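Local atomic coordinates of VP35 (Myotis lucifugus, PDB entry 6DKU), a protein that is a bat homolog of the filoviral polymerase cofactor VP35 and probably antagonises immune signalling through its interferon inhibitory domain, the part contained in this chain. Residues T10-V15 with H42-A47; F27-S32 with R93-R98; A35-D40 with R76-P81; N52-D57 with I65-Q70. The protein carries 1 engineered substitution. All coordinates share one frame; numbering follows the deposited sequence.

Contact 1 of 4, residues T10-V15 with H42-A47; sequences TEFVRV and HDLQVA
F12 meets L44 and A47 in a buried helix-to-helix contact of apolar side chains, within the helical subdomain of the VP35 interferon inhibitory domain, where helix 9-18 lies against helix 41-56. The backbones come nearest at F12 and L44, whose CA atoms are 6.9 Å apart, and no hydrogen bond crosses between the segments. F12 holds CG anti to its own backbone N (chi1 178°), which carries the ring out toward the partner helix. There L44 offers one branch: CD2 settles over a ring face as a CH-pi contact, 3.9 Å from the ring centroid and 22° off the normal. It is displaced toward the rim on the side of CG, the ring atom it approaches most closely, with L44 CD2 3.6 Å from F12 CG. Further along the same helix the methyl of A47 reaches the far end of the ring obliquely.

I34 and A35 of helix 26-37 and M48 of helix 41-56 also pack against F12, so the ring is wedged between those two helices. No charge crosses the contact: D43 pairs with R39, and E11 with R14 inside helix 9-18, R14 NE lying 3.2 Å from E11 OE1, which sits in the guanidinium plane. On the far half of the F12 ring, CE1 stands 3.7 Å from A47 CB and 3.6 Å from L44 O.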
loop_
_atom_site.group_PDB
_atom_site.type_symbol
_atom_site.label_atom_id
_atom_site.label_comp_id
_atom_site.label_asym_id
_atom_site.label_seq_id
_atom_site.Cartn_x
_atom_site.Cartn_y
_atom_site.Cartn_z
ATOM N N THR A 10 -2.807 4.245 -11.828
ATOM C CA THR A 10 -1.643 3.689 -12.517
ATOM C C THR A 10 -0.470 4.663 -12.510
ATOM O O THR A 10 0.663 4.288 -12.176
ATOM C CB THR A 10 -2.010 3.313 -13.955
ATOM O OG1 THR A 10 -3.189 2.496 -13.957
ATOM C CG2 THR A 10 -0.870 2.548 -14.605
ATOM N N GLU A 11 -0.718 5.918 -12.890
ATOM C CA GLU A 11 0.353 6.910 -12.873
ATOM C C GLU A 11 0.871 7.147 -11.452
ATOM O O GLU A 11 2.082 7.294 -11.249
ATOM C CB GLU A 11 -0.130 8.211 -13.514
ATOM C CG GLU A 11 0.871 9.358 -13.452
ATOM C CD GLU A 11 1.965 9.270 -14.506
ATOM O OE1 GLU A 11 1.966 8.310 -15.312
ATOM O OE2 GLU A 11 2.833 10.171 -14.516
ATOM N N PHE A 12 -0.025 7.172 -10.458
ATOM C CA PHE A 12 0.395 7.272 -9.058
ATOM C C PHE A 12 1.394 6.173 -8.704
ATOM O O PHE A 12 2.474 6.439 -8.157
ATOM C CB PHE A 12 -0.839 7.203 -8.143
ATOM C CG PHE A 12 -0.520 7.256 -6.663
ATOM C CD1 PHE A 12 -0.411 8.476 -6.003
ATOM C CD2 PHE A 12 -0.342 6.089 -5.929
ATOM C CE1 PHE A 12 -0.120 8.532 -4.642
ATOM C CE2 PHE A 12 -0.047 6.137 -4.567
ATOM C CZ PHE A 12 0.063 7.358 -3.924
ATOM N N VAL A 13 1.048 4.927 -9.033
ATOM C CA VAL A 13 1.923 3.794 -8.747
ATOM C C VAL A 13 3.252 3.938 -9.486
ATOM O O VAL A 13 4.319 3.654 -8.929
ATOM C CB VAL A 13 1.204 2.475 -9.101
ATOM C CG1 VAL A 13 2.197 1.377 -9.400
ATOM C CG2 VAL A 13 0.288 2.050 -7.973
ATOM N N ARG A 14 3.217 4.384 -10.746
ATOM C CA ARG A 14 4.458 4.489 -11.517
ATOM C C ARG A 14 5.386 5.550 -10.936
ATOM O O ARG A 14 6.595 5.324 -10.786
ATOM C CB ARG A 14 4.156 4.796 -12.985
ATOM C CG ARG A 14 5.417 4.870 -13.834
ATOM C CD ARG A 14 5.180 5.448 -15.218
ATOM N NE ARG A 14 4.768 6.852 -15.185
ATOM C CZ ARG A 14 5.546 7.868 -14.812
ATOM N NH1 ARG A 14 6.800 7.658 -14.428
ATOM N NH2 ARG A 14 5.068 9.107 -14.823
ATOM N N VAL A 15 4.832 6.720 -10.600
ATOM C CA VAL A 15 5.642 7.796 -10.033
ATOM C C VAL A 15 6.263 7.348 -8.720
ATOM O O VAL A 15 7.487 7.405 -8.544
ATOM C CB VAL A 15 4.802 9.068 -9.833
ATOM C CG1 VAL A 15 5.520 10.020 -8.874
ATOM C CG2 VAL A 15 4.502 9.735 -11.159
ATOM N N HIS A 42 -8.453 13.259 -6.201
ATOM C CA HIS A 42 -8.106 14.133 -5.088
ATOM C C HIS A 42 -7.311 13.389 -4.018
ATOM O O HIS A 42 -6.294 13.889 -3.527
ATOM C CB HIS A 42 -9.367 14.749 -4.496
ATOM C CG HIS A 42 -9.097 15.651 -3.335
ATOM N ND1 HIS A 42 -8.507 16.889 -3.477
ATOM C CD2 HIS A 42 -9.311 15.485 -2.008
ATOM C CE1 HIS A 42 -8.385 17.454 -2.289
ATOM N NE2 HIS A 42 -8.865 16.622 -1.381
ATOM N N ASP A 43 -7.757 12.187 -3.639
ATOM C CA ASP A 43 -7.012 11.415 -2.647
ATOM C C ASP A 43 -5.605 11.092 -3.145
ATOM O O ASP A 43 -4.629 11.194 -2.388
ATOM C CB ASP A 43 -7.761 10.128 -2.298
ATOM C CG ASP A 43 -9.095 10.389 -1.639
ATOM O OD1 ASP A 43 -9.297 11.494 -1.090
ATOM O OD2 ASP A 43 -9.948 9.482 -1.670
ATOM N N LEU A 44 -5.484 10.705 -4.418
ATOM C CA LEU A 44 -4.166 10.442 -4.982
ATOM C C LEU A 44 -3.266 11.671 -4.912
ATOM O O LEU A 44 -2.075 11.547 -4.618
ATOM C CB LEU A 44 -4.283 9.933 -6.420
ATOM C CG LEU A 44 -4.892 8.547 -6.649
ATOM C CD1 LEU A 44 -4.956 8.244 -8.129
ATOM C CD2 LEU A 44 -4.068 7.493 -5.945
ATOM N N GLN A 45 -3.801 12.869 -5.156
ATOM C CA GLN A 45 -2.898 14.016 -5.104
ATOM C C GLN A 45 -2.642 14.472 -3.664
ATOM O O GLN A 45 -1.615 15.102 -3.386
ATOM C CB GLN A 45 -3.409 15.139 -6.001
ATOM C CG GLN A 45 -2.504 16.355 -6.019
ATOM C CD GLN A 45 -1.437 16.233 -7.092
ATOM O OE1 GLN A 45 -1.742 15.980 -8.256
ATOM N NE2 GLN A 45 -0.167 16.353 -6.686
ATOM N N VAL A 46 -3.520 14.123 -2.726
ATOM C CA VAL A 46 -3.174 14.292 -1.325
ATOM C C VAL A 46 -1.980 13.404 -0.980
ATOM O O VAL A 46 -0.955 13.874 -0.465
ATOM C CB VAL A 46 -4.398 14.000 -0.437
ATOM C CG1 VAL A 46 -3.960 13.836 1.010
ATOM C CG2 VAL A 46 -5.429 15.109 -0.572
ATOM N N ALA A 47 -2.088 12.108 -1.285
ATOM C CA ALA A 47 -0.999 11.183 -1.008
ATOM C C ALA A 47 0.289 11.615 -1.700
ATOM O O ALA A 47 1.376 11.543 -1.113
ATOM C CB ALA A 47 -1.410 9.777 -1.439
#

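Contact 2 of 4, residues F27-S32 with R93-R98; sequences FHELVS and RAYHRR. Engineered in segment 93-98: R97 (natural residue Gly).
E29 and Y95 bring together two backbones that remain well apart: their CA atoms, the nearest pair of the two segments, are 10.9 Å from each other. Segment 27-32 is regular helix near the start of helix 26-37. Segment 93-98 has helical backbone angles within a long loop, coiled by H96 N to R93 O and R98 N to Y95 O bonds, both 2.9 Å. Two long side chains bridge the gap. Y95 extends its ring toward the helix and donates its hydroxyl to E29, with OH 2.6 Å from OE2. The acceptor uses its anti lone pair, the one turned away from OE1. E29 OE2 lies at the ring edge, near the ring plane and 3.4 Å from Y95 CE2, while the carboxylate as a whole stands almost perpendicular to the ring, the planes 84° apart. A bend at chi2 (-74°) turns the E29 chain so that its carboxylate comes across the hydroxyl end of the tyrosine.

Both side chains are buried, and the carboxylate is held at each oxygen: OE2 also forms a salt bridge with R24 NE, and OE1 is hydrogen-bonded to Y115 OH. With the arginine beside it and the first turn of a helix behind it, E29 is likely to stay ionised. Y95 packs on L126 of strand 122-127 and Y115 belongs to strand 113-119, so E29 ties the helical bundle to both the sheet and the loop preceding strand 100-101.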
loop_
_atom_site.group_PDB
_atom_site.type_symbol
_atom_site.label_atom_id
_atom_site.label_comp_id
_atom_site.label_asym_id
_atom_site.label_seq_id
_atom_site.Cartn_x
_atom_site.Cartn_y
_atom_site.Cartn_z
ATOM N N PHE A 27 6.898 -2.559 -0.029
ATOM C CA PHE A 27 6.742 -1.119 -0.219
ATOM C C PHE A 27 6.047 -0.828 -1.542
ATOM O O PHE A 27 5.139 0.012 -1.601
ATOM C CB PHE A 27 8.098 -0.414 -0.136
ATOM C CG PHE A 27 8.601 -0.223 1.275
ATOM C CD1 PHE A 27 8.128 0.815 2.065
ATOM C CD2 PHE A 27 9.544 -1.090 1.816
ATOM C CE1 PHE A 27 8.588 0.991 3.369
ATOM C CE2 PHE A 27 10.010 -0.921 3.118
ATOM C CZ PHE A 27 9.527 0.119 3.894
ATOM N N HIS A 28 6.449 -1.528 -2.610
ATOM C CA HIS A 28 5.727 -1.444 -3.877
ATOM C C HIS A 28 4.253 -1.767 -3.677
ATOM O O HIS A 28 3.369 -1.059 -4.179
ATOM C CB HIS A 28 6.337 -2.409 -4.897
ATOM C CG HIS A 28 7.803 -2.223 -5.119
ATOM N ND1 HIS A 28 8.756 -2.722 -4.257
ATOM C CD2 HIS A 28 8.481 -1.608 -6.117
ATOM C CE1 HIS A 28 9.958 -2.417 -4.714
ATOM N NE2 HIS A 28 9.817 -1.739 -5.838
ATOM N N GLU A 29 3.978 -2.838 -2.928
ATOM C CA GLU A 29 2.604 -3.211 -2.635
ATOM C C GLU A 29 1.891 -2.142 -1.823
ATOM O O GLU A 29 0.693 -1.932 -2.017
ATOM C CB GLU A 29 2.560 -4.548 -1.899
ATOM C CG GLU A 29 3.530 -5.579 -2.428
ATOM C CD GLU A 29 3.110 -6.167 -3.762
ATOM O OE1 GLU A 29 2.084 -5.714 -4.322
ATOM O OE2 GLU A 29 3.810 -7.087 -4.247
ATOM N N LEU A 30 2.588 -1.462 -0.914
ATOM C CA LEU A 30 1.936 -0.397 -0.160
ATOM C C LEU A 30 1.553 0.757 -1.073
ATOM O O LEU A 30 0.468 1.336 -0.935
ATOM C CB LEU A 30 2.840 0.090 0.970
ATOM C CG LEU A 30 2.239 1.165 1.876
ATOM C CD1 LEU A 30 0.833 0.790 2.330
ATOM C CD2 LEU A 30 3.132 1.395 3.076
ATOM N N VAL A 31 2.435 1.106 -2.011
ATOM C CA VAL A 31 2.093 2.106 -3.020
ATOM C C VAL A 31 0.836 1.681 -3.770
ATOM O O VAL A 31 -0.123 2.453 -3.913
ATOM C CB VAL A 31 3.278 2.318 -3.979
ATOM C CG1 VAL A 31 2.873 3.192 -5.150
ATOM C CG2 VAL A 31 4.467 2.908 -3.234
ATOM N N SER A 32 0.819 0.428 -4.230
ATOM C CA SER A 32 -0.328 -0.091 -4.967
ATOM C C SER A 32 -1.599 -0.082 -4.117
ATOM O O SER A 32 -2.694 0.175 -4.630
ATOM C CB SER A 32 -0.017 -1.504 -5.464
ATOM O OG SER A 32 -1.012 -1.957 -6.365
ATOM N N ARG A 93 6.823 -15.242 -3.180
ATOM C CA ARG A 93 7.394 -16.213 -2.247
ATOM C C ARG A 93 8.010 -15.541 -1.025
ATOM O O ARG A 93 7.864 -16.035 0.098
ATOM C CB ARG A 93 8.437 -17.066 -2.960
ATOM C CG ARG A 93 8.649 -18.426 -2.323
ATOM C CD ARG A 93 7.926 -19.496 -3.113
ATOM N NE ARG A 93 8.790 -20.043 -4.151
ATOM C CZ ARG A 93 9.442 -21.195 -4.040
ATOM N NH1 ARG A 93 9.323 -21.919 -2.934
ATOM N NH2 ARG A 93 10.214 -21.624 -5.031
ATOM N N ALA A 94 8.704 -14.420 -1.216
ATOM C CA ALA A 94 9.361 -13.776 -0.085
ATOM C C ALA A 94 8.369 -13.304 0.970
ATOM O O ALA A 94 8.754 -13.133 2.134
ATOM C CB ALA A 94 10.213 -12.604 -0.566
ATOM N N TYR A 95 7.102 -13.098 0.596
ATOM C CA TYR A 95 6.089 -12.695 1.563
ATOM C C TYR A 95 5.635 -13.851 2.448
ATOM O O TYR A 95 5.072 -13.602 3.520
ATOM C CB TYR A 95 4.865 -12.107 0.854
ATOM C CG TYR A 95 5.116 -10.945 -0.094
ATOM C CD1 TYR A 95 6.312 -10.247 -0.091
ATOM C CD2 TYR A 95 4.131 -10.541 -0.992
ATOM C CE1 TYR A 95 6.526 -9.189 -0.959
ATOM C CE2 TYR A 95 4.334 -9.487 -1.857
ATOM C CZ TYR A 95 5.536 -8.814 -1.840
ATOM O OH TYR A 95 5.750 -7.765 -2.711
ATOM N N HIS A 96 5.891 -15.097 2.034
ATOM C CA HIS A 96 5.286 -16.262 2.684
ATOM C C HIS A 96 5.544 -16.277 4.186
ATOM O O HIS A 96 4.649 -16.587 4.981
ATOM C CB HIS A 96 5.818 -17.556 2.059
ATOM C CG HIS A 96 5.108 -17.978 0.808
ATOM N ND1 HIS A 96 4.226 -17.163 0.132
ATOM C CD2 HIS A 96 5.162 -19.137 0.108
ATOM C CE1 HIS A 96 3.766 -17.801 -0.929
ATOM N NE2 HIS A 96 4.318 -19.001 -0.966
ATOM N N ARG A 97 6.774 -15.965 4.596
ATOM C CA ARG A 97 7.124 -16.084 6.005
ATOM C C ARG A 97 6.478 -15.006 6.859
ATOM O O ARG A 97 6.348 -15.198 8.070
ATOM C CB ARG A 97 8.640 -16.047 6.183
ATOM C CG ARG A 97 9.355 -15.173 5.183
ATOM C CD ARG A 97 10.822 -15.061 5.522
ATOM N NE ARG A 97 11.075 -13.880 6.339
ATOM C CZ ARG A 97 11.337 -12.676 5.840
ATOM N NH1 ARG A 97 11.383 -12.507 4.524
ATOM N NH2 ARG A 97 11.552 -11.643 6.650
ATOM N N ARG A 98 6.062 -13.887 6.264
ATOM C CA ARG A 98 5.457 -12.804 7.027
ATOM C C ARG A 98 3.933 -12.842 7.019
ATOM O O ARG A 98 3.304 -12.072 7.751
ATOM C CB ARG A 98 5.938 -11.449 6.494
ATOM C CG ARG A 98 7.456 -11.317 6.427
ATOM C CD ARG A 98 7.898 -9.858 6.330
ATOM N NE ARG A 98 7.378 -9.194 5.135
ATOM C CZ ARG A 98 6.453 -8.236 5.152
ATOM N NH1 ARG A 98 5.934 -7.829 6.306
ATOM N NH2 ARG A 98 6.041 -7.687 4.016
#

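Contact 3 of 4, residues A35-D40 with R76-P81; sequences AMVSRD and RNCEAP
M36 and V37, at the C-terminal end of helix 26-37, press on C78 to P81, the extended run that leads into strand 82-84. M36 crosses P81 at about a right angle. Its chain bends at chi3 (66°), bringing the terminal methyl onto the proline ring, with M36 CE 3.5 Å from P81 CB. V37 follows, its CA 6.4 Å from that of P81, the closest backbone approach. Its side chain packs toward C78 and E79, with V37 CG2 3.4 Å from E79 O; its exact placement against the C78 sulfur is doubtful. S38 leaves the helix and folds its hydroxyl back to hydrogen-bond A35 O, 2.7 Å from S38 OG, with the donor above the carbonyl plane. R39 turns to Y74 in a cation-pi contact and to D43 in a salt bridge; D40 then N-caps helix 41-56.

This is a surface contact at the junction of helical and sheet parts of the domain. V37 also packs on F75 of helix 73-76, P81 lies on Y115 of strand 113-119, and the backbone of P81 is bonded to I116 of the same strand.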
loop_
_atom_site.group_PDB
_atom_site.type_symbol
_atom_site.label_atom_id
_atom_site.label_comp_id
_atom_site.label_asym_id
_atom_site.label_seq_id
_atom_site.Cartn_x
_atom_site.Cartn_y
_atom_site.Cartn_z
ATOM N N ALA A 35 -2.950 3.417 -3.856
ATOM C CA ALA A 35 -3.640 3.784 -5.090
ATOM C C ALA A 35 -4.990 3.091 -5.197
ATOM O O ALA A 35 -5.978 3.709 -5.606
ATOM C CB ALA A 35 -2.780 3.452 -6.304
ATOM N N MET A 36 -5.049 1.809 -4.837
ATOM C CA MET A 36 -6.293 1.058 -4.959
ATOM C C MET A 36 -7.377 1.626 -4.054
ATOM O O MET A 36 -8.563 1.611 -4.408
ATOM C CB MET A 36 -6.060 -0.414 -4.614
ATOM C CG MET A 36 -5.341 -1.231 -5.668
ATOM S SD MET A 36 -4.623 -2.715 -4.936
ATOM C CE MET A 36 -6.081 -3.623 -4.447
ATOM N N VAL A 37 -6.990 2.127 -2.874
ATOM C CA VAL A 37 -7.969 2.433 -1.829
ATOM C C VAL A 37 -8.504 3.866 -1.915
ATOM O O VAL A 37 -9.507 4.189 -1.254
ATOM C CB VAL A 37 -7.336 2.142 -0.451
ATOM C CG1 VAL A 37 -6.523 3.330 0.037
ATOM C CG2 VAL A 37 -8.384 1.687 0.554
ATOM N N SER A 38 -7.882 4.722 -2.724
ATOM C CA SER A 38 -8.355 6.084 -2.945
ATOM C C SER A 38 -9.682 6.099 -3.706
ATOM O O SER A 38 -9.989 5.199 -4.492
ATOM C CB SER A 38 -7.306 6.886 -3.721
ATOM O OG SER A 38 -6.794 6.148 -4.817
ATOM N N ARG A 39 -10.462 7.157 -3.481
ATOM C CA ARG A 39 -11.809 7.254 -4.027
ATOM C C ARG A 39 -11.878 8.041 -5.331
ATOM O O ARG A 39 -12.840 7.866 -6.091
ATOM C CB ARG A 39 -12.750 7.891 -2.984
ATOM C CG ARG A 39 -12.327 7.615 -1.537
ATOM C CD ARG A 39 -13.313 8.119 -0.474
ATOM N NE ARG A 39 -13.363 9.576 -0.317
ATOM C CZ ARG A 39 -12.419 10.318 0.263
ATOM N NH1 ARG A 39 -11.320 9.761 0.735
ATOM N NH2 ARG A 39 -12.565 11.629 0.353
ATOM N N ASP A 40 -10.890 8.883 -5.608
ATOM C CA ASP A 40 -10.839 9.695 -6.823
ATOM C C ASP A 40 -9.441 10.306 -6.911
ATOM O O ASP A 40 -8.552 9.977 -6.114
ATOM C CB ASP A 40 -11.946 10.753 -6.837
ATOM C CG ASP A 40 -11.745 11.851 -5.792
ATOM O OD1 ASP A 40 -10.976 11.662 -4.822
ATOM O OD2 ASP A 40 -12.375 12.921 -5.947
ATOM N N ARG A 76 -4.977 6.815 6.484
ATOM C CA ARG A 76 -4.706 6.317 7.826
ATOM C C ARG A 76 -5.831 5.408 8.311
ATOM O O ARG A 76 -5.581 4.304 8.804
ATOM C CB ARG A 76 -4.498 7.501 8.771
ATOM C CG ARG A 76 -4.098 7.151 10.192
ATOM C CD ARG A 76 -4.295 8.365 11.095
ATOM N NE ARG A 76 -4.332 8.006 12.508
ATOM C CZ ARG A 76 -5.342 7.371 13.097
ATOM N NH1 ARG A 76 -6.408 7.008 12.395
ATOM N NH2 ARG A 76 -5.288 7.090 14.394
ATOM N N ASN A 77 -7.083 5.840 8.142
ATOM C CA ASN A 77 -8.246 5.110 8.634
ATOM C C ASN A 77 -8.849 4.163 7.604
ATOM O O ASN A 77 -10.038 3.844 7.693
ATOM C CB ASN A 77 -9.324 6.090 9.094
ATOM C CG ASN A 77 -8.944 6.804 10.349
ATOM O OD1 ASN A 77 -8.252 6.243 11.196
ATOM N ND2 ASN A 77 -9.391 8.047 10.490
ATOM N N CYS A 78 -8.080 3.713 6.633
ATOM C CA CYS A 78 -8.643 3.004 5.500
ATOM C C CYS A 78 -8.434 1.508 5.670
ATOM O O CYS A 78 -7.371 1.060 6.114
ATOM C CB CYS A 78 -8.002 3.492 4.201
ATOM S SG CYS A 78 -9.093 3.554 2.783
ATOM N N GLU A 79 -9.477 0.748 5.358
ATOM C CA GLU A 79 -9.362 -0.700 5.307
ATOM C C GLU A 79 -8.325 -1.102 4.272
ATOM O O GLU A 79 -8.317 -0.582 3.152
ATOM C CB GLU A 79 -10.711 -1.317 4.955
ATOM C CG GLU A 79 -11.604 -1.611 6.143
ATOM C CD GLU A 79 -11.038 -2.684 7.051
ATOM O OE1 GLU A 79 -11.451 -2.722 8.223
ATOM O OE2 GLU A 79 -10.182 -3.482 6.599
ATOM N N ALA A 80 -7.445 -2.021 4.650
ATOM C CA ALA A 80 -6.483 -2.550 3.700
ATOM C C ALA A 80 -7.219 -3.208 2.540
ATOM O O ALA A 80 -8.238 -3.876 2.750
ATOM C CB ALA A 80 -5.560 -3.563 4.377
ATOM N N PRO A 81 -6.739 -3.047 1.311
ATOM C CA PRO A 81 -7.429 -3.652 0.168
ATOM C C PRO A 81 -7.269 -5.166 0.136
ATOM O O PRO A 81 -6.297 -5.729 0.641
ATOM C CB PRO A 81 -6.744 -3.004 -1.037
ATOM C CG PRO A 81 -5.372 -2.692 -0.557
ATOM C CD PRO A 81 -5.533 -2.308 0.898
#

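Contact 4 of 4, residues N52-D57 with I65-Q70; sequences NRELMD and IISITQ. Unlike the reference sequence in segment 52-57: M56 (reference Thr).
S67 donates its hydroxyl to E54 in a polar, partly buried contact between two successive helices of the helical bundle, 41-56 and 61-71, which are joined by a short loop. S67 OG and E54 OE2 are 2.6 Å apart, and this is the one polar link between the segments. The hydroxyl meets OE2 on its anti side, 32° out of the carboxylate plane. The nearest CA atoms, those of E54 and S67, are 7.8 Å apart, so the long glutamate spans most of the gap. Its chain, bent at chi2 (-69°), lays the carboxylate against the short serine, whose CB comes within 3.4 Å of E54 OE2. In S67, chi1 of 169° swings OG away from the backbone N, toward helix 41-56.

In the next shell each partner has a second bond. H50, one turn before E54 on the same helix, reaches S67 OG through NE2, so the hydroxyl is held by two side chains of helix 41-56. R71 forms a salt bridge from NH1 to E54 OE2, giving that oxygen two partners and probably favouring the charged carboxylate. Beside this link I68 packs on A47 and on the H50 side chain, continuing the same helix pairing. Further out, Q70 NE2, which also reaches G110 O, donates to T69 OG1 over 3.2 Å.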
loop_
_atom_site.group_PDB
_atom_site.type_symbol
_atom_site.label_atom_id
_atom_site.label_comp_id
_atom_site.label_asym_id
_atom_site.label_seq_id
_atom_site.Cartn_x
_atom_site.Cartn_y
_atom_site.Cartn_z
ATOM N N ASN A 52 5.819 13.940 -1.736
ATOM C CA ASN A 52 6.806 14.918 -2.166
ATOM C C ASN A 52 7.220 15.842 -1.027
ATOM O O ASN A 52 8.369 16.294 -0.987
ATOM C CB ASN A 52 6.261 15.718 -3.342
ATOM C CG ASN A 52 6.056 14.864 -4.571
ATOM O OD1 ASN A 52 6.841 13.960 -4.846
ATOM N ND2 ASN A 52 5.002 15.148 -5.320
ATOM N N ARG A 53 6.304 16.139 -0.103
ATOM C CA ARG A 53 6.673 16.909 1.082
ATOM C C ARG A 53 7.739 16.173 1.881
ATOM O O ARG A 53 8.757 16.756 2.272
ATOM C CB ARG A 53 5.440 17.171 1.950
ATOM C CG ARG A 53 4.722 18.484 1.675
ATOM C CD ARG A 53 3.639 18.757 2.727
ATOM N NE ARG A 53 2.570 17.752 2.717
ATOM C CZ ARG A 53 1.430 17.868 2.038
ATOM N NH1 ARG A 53 1.196 18.952 1.302
ATOM N NH2 ARG A 53 0.521 16.897 2.091
ATOM N N GLU A 54 7.526 14.875 2.115
ATOM C CA GLU A 54 8.450 14.121 2.952
ATOM C C GLU A 54 9.806 13.959 2.274
ATOM O O GLU A 54 10.847 14.082 2.933
ATOM C CB GLU A 54 7.836 12.770 3.326
ATOM C CG GLU A 54 6.498 12.873 4.067
ATOM C CD GLU A 54 6.634 13.439 5.480
ATOM O OE1 GLU A 54 6.857 14.658 5.624
ATOM O OE2 GLU A 54 6.519 12.664 6.451
ATOM N N LEU A 55 9.823 13.732 0.953
ATOM C CA LEU A 55 11.098 13.742 0.240
ATOM C C LEU A 55 11.776 15.104 0.322
ATOM O O LEU A 55 12.997 15.190 0.482
ATOM C CB LEU A 55 10.913 13.352 -1.219
ATOM C CG LEU A 55 10.380 11.954 -1.496
ATOM C CD1 LEU A 55 10.353 11.709 -3.000
ATOM C CD2 LEU A 55 11.245 10.955 -0.783
ATOM N N MET A 56 10.999 16.182 0.206
ATOM C CA MET A 56 11.562 17.519 0.363
ATOM C C MET A 56 12.204 17.680 1.730
ATOM O O MET A 56 13.261 18.307 1.862
ATOM C CB MET A 56 10.470 18.566 0.163
ATOM C CG MET A 56 10.983 19.917 -0.257
ATOM S SD MET A 56 11.301 19.989 -2.029
ATOM C CE MET A 56 9.929 19.045 -2.695
ATOM N N ASP A 57 11.581 17.110 2.760
ATOM C CA ASP A 57 12.129 17.155 4.104
ATOM C C ASP A 57 13.331 16.235 4.274
ATOM O O ASP A 57 13.989 16.287 5.318
ATOM C CB ASP A 57 11.032 16.799 5.105
ATOM C CG ASP A 57 11.291 17.360 6.485
ATOM O OD1 ASP A 57 12.170 18.238 6.629
ATOM O OD2 ASP A 57 10.617 16.907 7.433
ATOM N N ILE A 65 6.499 6.784 1.998
ATOM C CA ILE A 65 5.375 5.890 1.720
ATOM C C ILE A 65 4.678 5.484 3.013
ATOM O O ILE A 65 3.451 5.572 3.125
ATOM C CB ILE A 65 5.857 4.662 0.929
ATOM C CG1 ILE A 65 6.214 5.057 -0.500
ATOM C CG2 ILE A 65 4.811 3.567 0.942
ATOM C CD1 ILE A 65 7.113 4.037 -1.175
ATOM N N ILE A 66 5.449 5.044 4.017
ATOM C CA ILE A 66 4.829 4.716 5.305
ATOM C C ILE A 66 4.166 5.950 5.918
ATOM O O ILE A 66 3.114 5.862 6.580
ATOM C CB ILE A 66 5.889 4.097 6.244
ATOM C CG1 ILE A 66 6.208 2.656 5.820
ATOM C CG2 ILE A 66 5.425 4.136 7.687
ATOM C CD1 ILE A 66 7.323 1.999 6.623
ATOM N N SER A 67 4.749 7.121 5.673
ATOM C CA SER A 67 4.274 8.359 6.266
ATOM C C SER A 67 2.904 8.730 5.734
ATOM O O SER A 67 2.138 9.396 6.438
ATOM C CB SER A 67 5.281 9.482 5.999
ATOM O OG SER A 67 4.753 10.757 6.329
ATOM N N ILE A 68 2.573 8.321 4.503
ATOM C CA ILE A 68 1.214 8.550 4.013
ATOM C C ILE A 68 0.214 7.767 4.850
ATOM O O ILE A 68 -0.830 8.293 5.250
ATOM C CB ILE A 68 1.085 8.204 2.516
ATOM C CG1 ILE A 68 2.208 8.812 1.659
ATOM C CG2 ILE A 68 -0.284 8.605 1.985
ATOM C CD1 ILE A 68 2.254 8.147 0.264
ATOM N N THR A 69 0.516 6.493 5.117
ATOM C CA THR A 69 -0.371 5.697 5.965
ATOM C C THR A 69 -0.471 6.270 7.376
ATOM O O THR A 69 -1.468 6.043 8.077
ATOM C CB THR A 69 0.098 4.244 6.030
ATOM O OG1 THR A 69 1.344 4.200 6.723
ATOM C CG2 THR A 69 0.282 3.691 4.633
ATOM N N GLN A 70 0.541 7.014 7.815
ATOM C CA GLN A 70 0.479 7.519 9.184
ATOM C C GLN A 70 -0.148 8.908 9.307
ATOM O O GLN A 70 -0.928 9.150 10.234
ATOM C CB GLN A 70 1.881 7.525 9.797
ATOM C CG GLN A 70 2.409 6.127 10.073
ATOM C CD GLN A 70 1.355 5.235 10.686
ATOM O OE1 GLN A 70 0.913 5.464 11.810
ATOM N NE2 GLN A 70 0.933 4.221 9.943
#

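In the fold
Contacts 1 and 2 are buried, contact 4 is partly so, and contact 3 lies at the surface. Contacts 1 and 4 share helix 41-56 and stay inside the helical bundle, the former apolar, the latter built on a glutamate carboxylate. Contacts 2 and 3 share helix 26-37 and join the bundle to the sheet side from its two ends, about 17 Å apart between centres: a buried acid-tyrosine bond near the start, apolar packing at the finish. Helix 26-37 also packs on the other two: V13 of contact 1 lies on V31, and I65 of contact 4 on L30. Contact 4 is nested within the chain loops closed by contacts 2 and 3.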